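Local coordinates for antifreeze protein (PDB 3P4G) that binds ice, apparently through anchored clathrate waters, on a right-handed, calcium-dependent beta-helix, at residues N237-V242 with D258-V263; E275-I280 with F303-V308. All coordinates share one frame; numbering follows the deposited sequence. Where two conformers were deposited one is given.

Interaction 1 of 2, residues N237-V242 with D258-V263. With CA (calcium ion), chain O; CA (calcium ion), chain N; CA (calcium ion), chain P.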
loop_
_atom_site.group_PDB
_atom_site.type_symbol
_atom_site.label_atom_id
_atom_site.label_comp_id
_atom_site.label_asym_id
_atom_site.label_seq_id
_atom_site.Cartn_x
_atom_site.Cartn_y
_atom_site.Cartn_z
ATOM N N ASN A 237 6.854 0.748 -19.078
ATOM C CA ASN A 237 5.662 0.522 -19.931
ATOM C C ASN A 237 4.507 0.072 -19.042
ATOM O O ASN A 237 4.428 -1.099 -18.641
ATOM C CB ASN A 237 6.002 -0.534 -20.968
ATOM C CG ASN A 237 7.298 -0.212 -21.693
ATOM O OD1 ASN A 237 7.559 0.950 -22.006
ATOM N ND2 ASN A 237 8.153 -1.237 -21.919
ATOM N N ASP A 238 3.680 1.041 -18.658
ATOM C CA ASP A 238 2.657 0.888 -17.618
ATOM C C ASP A 238 1.257 0.711 -18.202
ATOM O O ASP A 238 0.984 1.119 -19.314
ATOM C CB ASP A 238 2.668 2.147 -16.753
ATOM C CG ASP A 238 4.073 2.454 -16.233
ATOM O OD1 ASP A 238 4.578 1.604 -15.442
ATOM O OD2 ASP A 238 4.655 3.535 -16.496
ATOM N N ILE A 239 0.360 0.180 -17.389
ATOM C CA ILE A 239 -1.056 0.159 -17.760
ATOM C C ILE A 239 -1.869 0.734 -16.579
ATOM O O ILE A 239 -1.671 0.319 -15.406
ATOM C CB ILE A 239 -1.578 -1.243 -18.180
ATOM C CG1 ILE A 239 -3.075 -1.086 -18.515
ATOM C CG2 ILE A 239 -1.395 -2.321 -17.033
ATOM C CD1 ILE A 239 -3.621 -2.218 -19.454
ATOM N N VAL A 240 -2.704 1.712 -16.868
ATOM C CA VAL A 240 -3.565 2.337 -15.861
ATOM C C VAL A 240 -4.989 2.119 -16.302
ATOM O O VAL A 240 -5.333 2.376 -17.475
ATOM C CB VAL A 240 -3.258 3.848 -15.725
ATOM C CG1 VAL A 240 -4.229 4.538 -14.741
ATOM C CG2 VAL A 240 -1.781 4.076 -15.233
ATOM N N ARG A 241 -5.831 1.663 -15.380
ATOM C CA ARG A 241 -7.235 1.511 -15.710
ATOM C C ARG A 241 -8.056 2.240 -14.632
ATOM O O ARG A 241 -7.804 2.040 -13.436
ATOM C CB ARG A 241 -7.623 0.052 -15.747
ATOM C CG ARG A 241 -9.140 -0.209 -15.970
ATOM C CD ARG A 241 -9.333 -1.455 -16.779
ATOM N NE ARG A 241 -8.875 -2.613 -16.033
ATOM C CZ ARG A 241 -9.620 -3.239 -15.112
ATOM N NH1 ARG A 241 -10.843 -2.784 -14.859
ATOM N NH2 ARG A 241 -9.143 -4.303 -14.424
ATOM N N VAL A 242 -8.986 3.071 -15.074
ATOM C CA VAL A 242 -9.910 3.785 -14.152
ATOM C C VAL A 242 -11.321 3.372 -14.528
ATOM O O VAL A 242 -11.766 3.519 -15.689
ATOM C CB VAL A 242 -9.792 5.332 -14.210
ATOM C CG1 VAL A 242 -10.815 6.025 -13.227
ATOM C CG2 VAL A 242 -8.353 5.784 -13.960
ATOM N N ASP A 258 6.031 3.138 -23.026
ATOM C CA ASP A 258 4.991 2.847 -24.009
ATOM C C ASP A 258 3.724 2.534 -23.248
ATOM O O ASP A 258 3.641 1.467 -22.580
ATOM C CB ASP A 258 5.390 1.683 -24.918
ATOM C CG ASP A 258 6.497 2.054 -25.886
ATOM O OD1 ASP A 258 6.760 3.263 -26.055
ATOM O OD2 ASP A 258 7.158 1.205 -26.521
ATOM N N ASP A 259 2.807 3.441 -22.818
ATOM C CA ASP A 259 1.810 3.219 -21.767
ATOM C C ASP A 259 0.405 3.049 -22.293
ATOM O O ASP A 259 0.097 3.489 -23.408
ATOM C CB ASP A 259 1.853 4.419 -20.813
ATOM C CG ASP A 259 3.234 4.596 -20.218
ATOM O OD1 ASP A 259 3.644 3.746 -19.413
ATOM O OD2 ASP A 259 3.918 5.570 -20.561
ATOM N N VAL A 260 -0.465 2.455 -21.473
ATOM C CA VAL A 260 -1.860 2.274 -21.841
ATOM C C VAL A 260 -2.729 2.894 -20.747
ATOM O O VAL A 260 -2.486 2.666 -19.535
ATOM C CB VAL A 260 -2.208 0.746 -21.987
ATOM C CG1 VAL A 260 -3.731 0.561 -22.016
ATOM C CG2 VAL A 260 -1.458 0.177 -23.248
ATOM N N LEU A 261 -3.735 3.667 -21.156
ATOM C CA LEU A 261 -4.743 4.168 -20.209
ATOM C C LEU A 261 -6.117 3.698 -20.671
ATOM O O LEU A 261 -6.543 3.953 -21.789
ATOM C CB LEU A 261 -4.703 5.704 -20.146
ATOM C CG LEU A 261 -5.834 6.313 -19.295
ATOM C CD1 LEU A 261 -5.718 5.875 -17.821
ATOM C CD2 LEU A 261 -5.655 7.849 -19.363
ATOM N N ILE A 262 -6.769 2.948 -19.812
ATOM C CA ILE A 262 -8.153 2.537 -20.028
ATOM C C ILE A 262 -9.072 3.288 -19.114
ATOM O O ILE A 262 -8.950 3.217 -17.895
ATOM C CB ILE A 262 -8.320 1.024 -19.832
ATOM C CG1 ILE A 262 -7.454 0.299 -20.874
ATOM C CG2 ILE A 262 -9.810 0.553 -20.095
ATOM C CD1 ILE A 262 -7.191 -1.043 -20.485
ATOM N N VAL A 263 -10.025 3.991 -19.724
ATOM C CA VAL A 263 -10.966 4.806 -18.946
ATOM C C VAL A 263 -12.338 4.283 -19.254
ATOM O O VAL A 263 -12.829 4.387 -20.394
ATOM C CB VAL A 263 -10.750 6.341 -19.188
ATOM C CG1 VAL A 263 -10.211 6.601 -20.508
ATOM C CG2 VAL A 263 -11.950 7.183 -18.955
HETATM CA CA CA O . 5.300 4.915 -18.249
HETATM CA CA CA N . 6.293 2.773 -14.186
HETATM CA CA CA P . 4.416 7.215 -22.201
#
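Val-240 and Leu-261 meet on the buried face of two neighbouring parallel strands, with Val-240 CG1 3.7 Å from Leu-261 CD1. CG of Leu-261 stands anti to its backbone N (chi1 174°), and CD1 beyond it reaches back to Val-240. On the other face Ile-239 and Val-260 run side by side, and Ile-239 CD1 touches Val-260 CG1 at 3.8 Å and also Ile-262 CD1. Asp-238 O, just before the strand, accepts Val-260 N; Val-240 N and O pair with Val-260 O and Ile-262 N, and Val-242 N with Ile-262 O. With strand axes 4.7 Å apart and 9° from parallel, these are successive coils of the right-handed beta-helix. In the loops leading into the strands, Asp-238 and Asp-259 share the calcium ion of chain O: Asp-238 OD2 binds it at 2.3 Å, and both oxygens of Asp-259 do too. Asp-259 OD1 also accepts Asp-238 N on its anti side, at 2.8 Å. Asp-238 OD1 binds the calcium ion of chain N; Asp-259 OD2, 2.8 Å from that of chain O, also binds that of chain P at 2.4 Å. At the exposed edge Asn-237 OD1 accepts Asp-258 N at 2.9 Å, N-H...O angle 171°.

Interaction 2 of 2, residues E275-I280 with F303-V308. With CA (calcium ion), chain Q; CA (calcium ion), chain P.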
loop_
_atom_site.group_PDB
_atom_site.type_symbol
_atom_site.label_atom_id
_atom_site.label_comp_id
_atom_site.label_asym_id
_atom_site.label_seq_id
_atom_site.Cartn_x
_atom_site.Cartn_y
_atom_site.Cartn_z
ATOM N N GLU A 275 6.182 10.931 -23.094
ATOM C CA GLU A 275 7.033 10.332 -24.140
ATOM C C GLU A 275 6.623 8.882 -24.320
ATOM O O GLU A 275 6.185 8.265 -23.369
ATOM C CB GLU A 275 8.521 10.371 -23.736
ATOM C CG GLU A 275 9.080 11.797 -23.554
ATOM C CD GLU A 275 8.849 12.450 -22.145
ATOM O OE1 GLU A 275 8.021 12.022 -21.291
ATOM O OE2 GLU A 275 9.534 13.468 -21.900
ATOM N N GLY A 276 6.852 8.360 -25.517
ATOM C CA GLY A 276 6.643 6.925 -25.792
ATOM C C GLY A 276 5.393 6.763 -26.631
ATOM O O GLY A 276 4.698 7.754 -27.016
ATOM N N ASP A 277 5.066 5.500 -26.889
ATOM C CA ASP A 277 3.977 5.105 -27.791
ATOM C C ASP A 277 2.797 4.757 -26.919
ATOM O O ASP A 277 2.761 3.696 -26.285
ATOM C CB ASP A 277 4.437 3.892 -28.590
ATOM C CG ASP A 277 3.496 3.543 -29.696
ATOM O OD1 ASP A 277 3.092 4.481 -30.418
ATOM O OD2 ASP A 277 3.193 2.336 -29.863
ATOM N N ASP A 278 1.883 5.714 -26.797
ATOM C CA ASP A 278 0.844 5.651 -25.770
ATOM C C ASP A 278 -0.557 5.463 -26.377
ATOM O O ASP A 278 -0.912 6.074 -27.423
ATOM C CB ASP A 278 0.921 6.904 -24.914
ATOM C CG ASP A 278 2.293 7.060 -24.249
ATOM O OD1 ASP A 278 2.659 6.234 -23.375
ATOM O OD2 ASP A 278 3.022 7.994 -24.633
ATOM N N SER A 279 -1.361 4.656 -25.662
ATOM C CA SER A 279 -2.708 4.247 -26.064
ATOM C C SER A 279 -3.747 4.588 -25.026
ATOM O O SER A 279 -3.500 4.472 -23.818
ATOM C CB SER A 279 -2.789 2.712 -26.300
ATOM O OG SER A 279 -1.835 2.267 -27.268
ATOM N N ILE A 280 -4.899 5.002 -25.511
ATOM C CA ILE A 280 -6.011 5.298 -24.592
ATOM C C ILE A 280 -7.261 4.636 -25.142
ATOM O O ILE A 280 -7.544 4.729 -26.346
ATOM C CB ILE A 280 -6.193 6.828 -24.314
ATOM C CG1 ILE A 280 -7.237 7.055 -23.197
ATOM C CG2 ILE A 280 -6.620 7.652 -25.585
ATOM C CD1 ILE A 280 -7.459 8.524 -22.828
ATOM N N PHE A 303 -2.370 11.538 -27.126
ATOM C CA PHE A 303 -2.192 10.077 -27.251
ATOM C C PHE A 303 -1.971 9.649 -28.695
ATOM O O PHE A 303 -2.687 10.100 -29.590
ATOM C CB PHE A 303 -3.361 9.316 -26.672
ATOM C CG PHE A 303 -3.276 9.172 -25.185
ATOM C CD1 PHE A 303 -3.693 10.221 -24.350
ATOM C CD2 PHE A 303 -2.753 7.981 -24.612
ATOM C CE1 PHE A 303 -3.551 10.090 -22.917
ATOM C CE2 PHE A 303 -2.625 7.829 -23.215
ATOM C CZ PHE A 303 -3.031 8.881 -22.370
ATOM N N GLU A 304 -0.980 8.772 -28.901
ATOM C CA GLU A 304 -0.726 8.258 -30.254
ATOM C C GLU A 304 -1.873 7.369 -30.789
ATOM O O GLU A 304 -2.156 7.363 -31.998
ATOM C CB GLU A 304 0.618 7.540 -30.321
ATOM C CG GLU A 304 1.797 8.473 -30.193
ATOM C CD GLU A 304 2.140 8.924 -28.783
ATOM O OE1 GLU A 304 1.677 8.335 -27.760
ATOM O OE2 GLU A 304 2.958 9.858 -28.710
ATOM N N HIS A 305 -2.519 6.620 -29.914
ATOM C CA HIS A 305 -3.543 5.690 -30.343
ATOM C C HIS A 305 -4.764 5.889 -29.504
ATOM O O HIS A 305 -4.668 5.911 -28.287
ATOM C CB HIS A 305 -3.061 4.242 -30.205
ATOM C CG HIS A 305 -1.702 4.027 -30.786
ATOM N ND1 HIS A 305 -1.497 3.826 -32.136
ATOM C CD2 HIS A 305 -0.475 4.139 -30.229
ATOM C CE1 HIS A 305 -0.197 3.735 -32.364
ATOM N NE2 HIS A 305 0.448 3.915 -31.221
ATOM N N ILE A 306 -5.921 5.918 -30.145
ATOM C CA ILE A 306 -7.151 6.253 -29.427
ATOM C C ILE A 306 -8.268 5.360 -29.921
ATOM O O ILE A 306 -8.620 5.394 -31.103
ATOM C CB ILE A 306 -7.604 7.751 -29.565
ATOM C CG1 ILE A 306 -6.467 8.708 -29.187
ATOM C CG2 ILE A 306 -8.883 8.014 -28.701
ATOM C CD1 ILE A 306 -6.810 10.240 -29.532
ATOM N N ARG A 307 -8.787 4.535 -29.019
ATOM C CA ARG A 307 -9.938 3.692 -29.346
ATOM C C ARG A 307 -11.150 4.210 -28.579
ATOM O O ARG A 307 -11.021 4.620 -27.439
ATOM C CB ARG A 307 -9.640 2.213 -28.979
ATOM C CG ARG A 307 -10.889 1.303 -29.153
ATOM C CD ARG A 307 -10.571 -0.156 -28.971
ATOM N NE ARG A 307 -9.649 -0.681 -30.000
ATOM C CZ ARG A 307 -9.995 -1.068 -31.227
ATOM N NH1 ARG A 307 -11.261 -1.001 -31.643
ATOM N NH2 ARG A 307 -9.066 -1.558 -32.045
ATOM N N VAL A 308 -12.326 4.212 -29.213
ATOM C CA VAL A 308 -13.583 4.576 -28.507
ATOM C C VAL A 308 -14.479 3.347 -28.458
ATOM O O VAL A 308 -14.041 2.261 -28.849
ATOM C CB VAL A 308 -14.248 5.843 -29.117
ATOM C CG1 VAL A 308 -13.324 7.065 -28.943
ATOM C CG2 VAL A 308 -14.579 5.649 -30.603
HETATM CA CA CA Q . 3.466 9.605 -26.288
HETATM CA CA CA P . 4.416 7.215 -22.201
HETATM O O HOH W 1 1.623 11.013 -25.665
HETATM O O HOH W 2 5.236 11.131 -27.109
#
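Ile-280 sets its branched CB over one face of the Phe-303 ring, the two side chains crossing at about a right angle. CB lies 3.8 Å from the ring centroid and 17° off the ring normal, which qualifies as a CH-pi contact. The methyl CG2 of Ile-280, held between the backbone N and the carbonyl carbon, touches Phe-303 CG and, at 3.8 Å, CG1 of Ile-306, which points the same way. On the opposite face of the strands His-305 turns its ring at 90° to the carboxylate plane of Asp-277. His-305 NE2 donates nearly in its ring plane to the syn side of Asp-277 OD1, 2.8 Å away, though well out of the carboxylate plane. Glu-304 bends at chi2 (79°), and its carboxylate grips the calcium ion of chain Q with OE1 at 2.6 Å and OE2 at 2.5 Å. Gly-276 O, Asp-278 OD2, Asn-274 O and two waters complete that site. Glu-304 OE1 is also met from above its carboxylate plane by Asp-278 N, at 2.8 Å. Parallel pairing follows through Asp-278 O with His-305 N, Ile-280 N with His-305 O, and Ile-280 O with Arg-307 N. Strand 305-308 lies between strand 279-282 and the antiparallel strand 311-314, with helix 287-290 packed on Ile-306 and Val-308 through Tyr-290.

How the interactions relate
Interaction 1 precedes interaction 2 along the chain, and their centres lie 9 Å apart. Strands 239-242, 260-263, 279-282 and 305-308 follow one another in a parallel array, so the middle pair joins the contacts: Leu-261 N lies 2.8 Å from Ser-279 O, a probable hydrogen bond. The calcium ion of chain P also links them, bound by Asp-259 from interaction 1 and by Glu-275 and Asp-278 from interaction 2. Interaction 1 joins successive coils 21 residues apart; in interaction 2 the next strand is reached only after helices 287-290 and 294-300. Both contacts thus belong to one row of coils and calcium sites, which ends at interaction 2 with the last calcium site of the row.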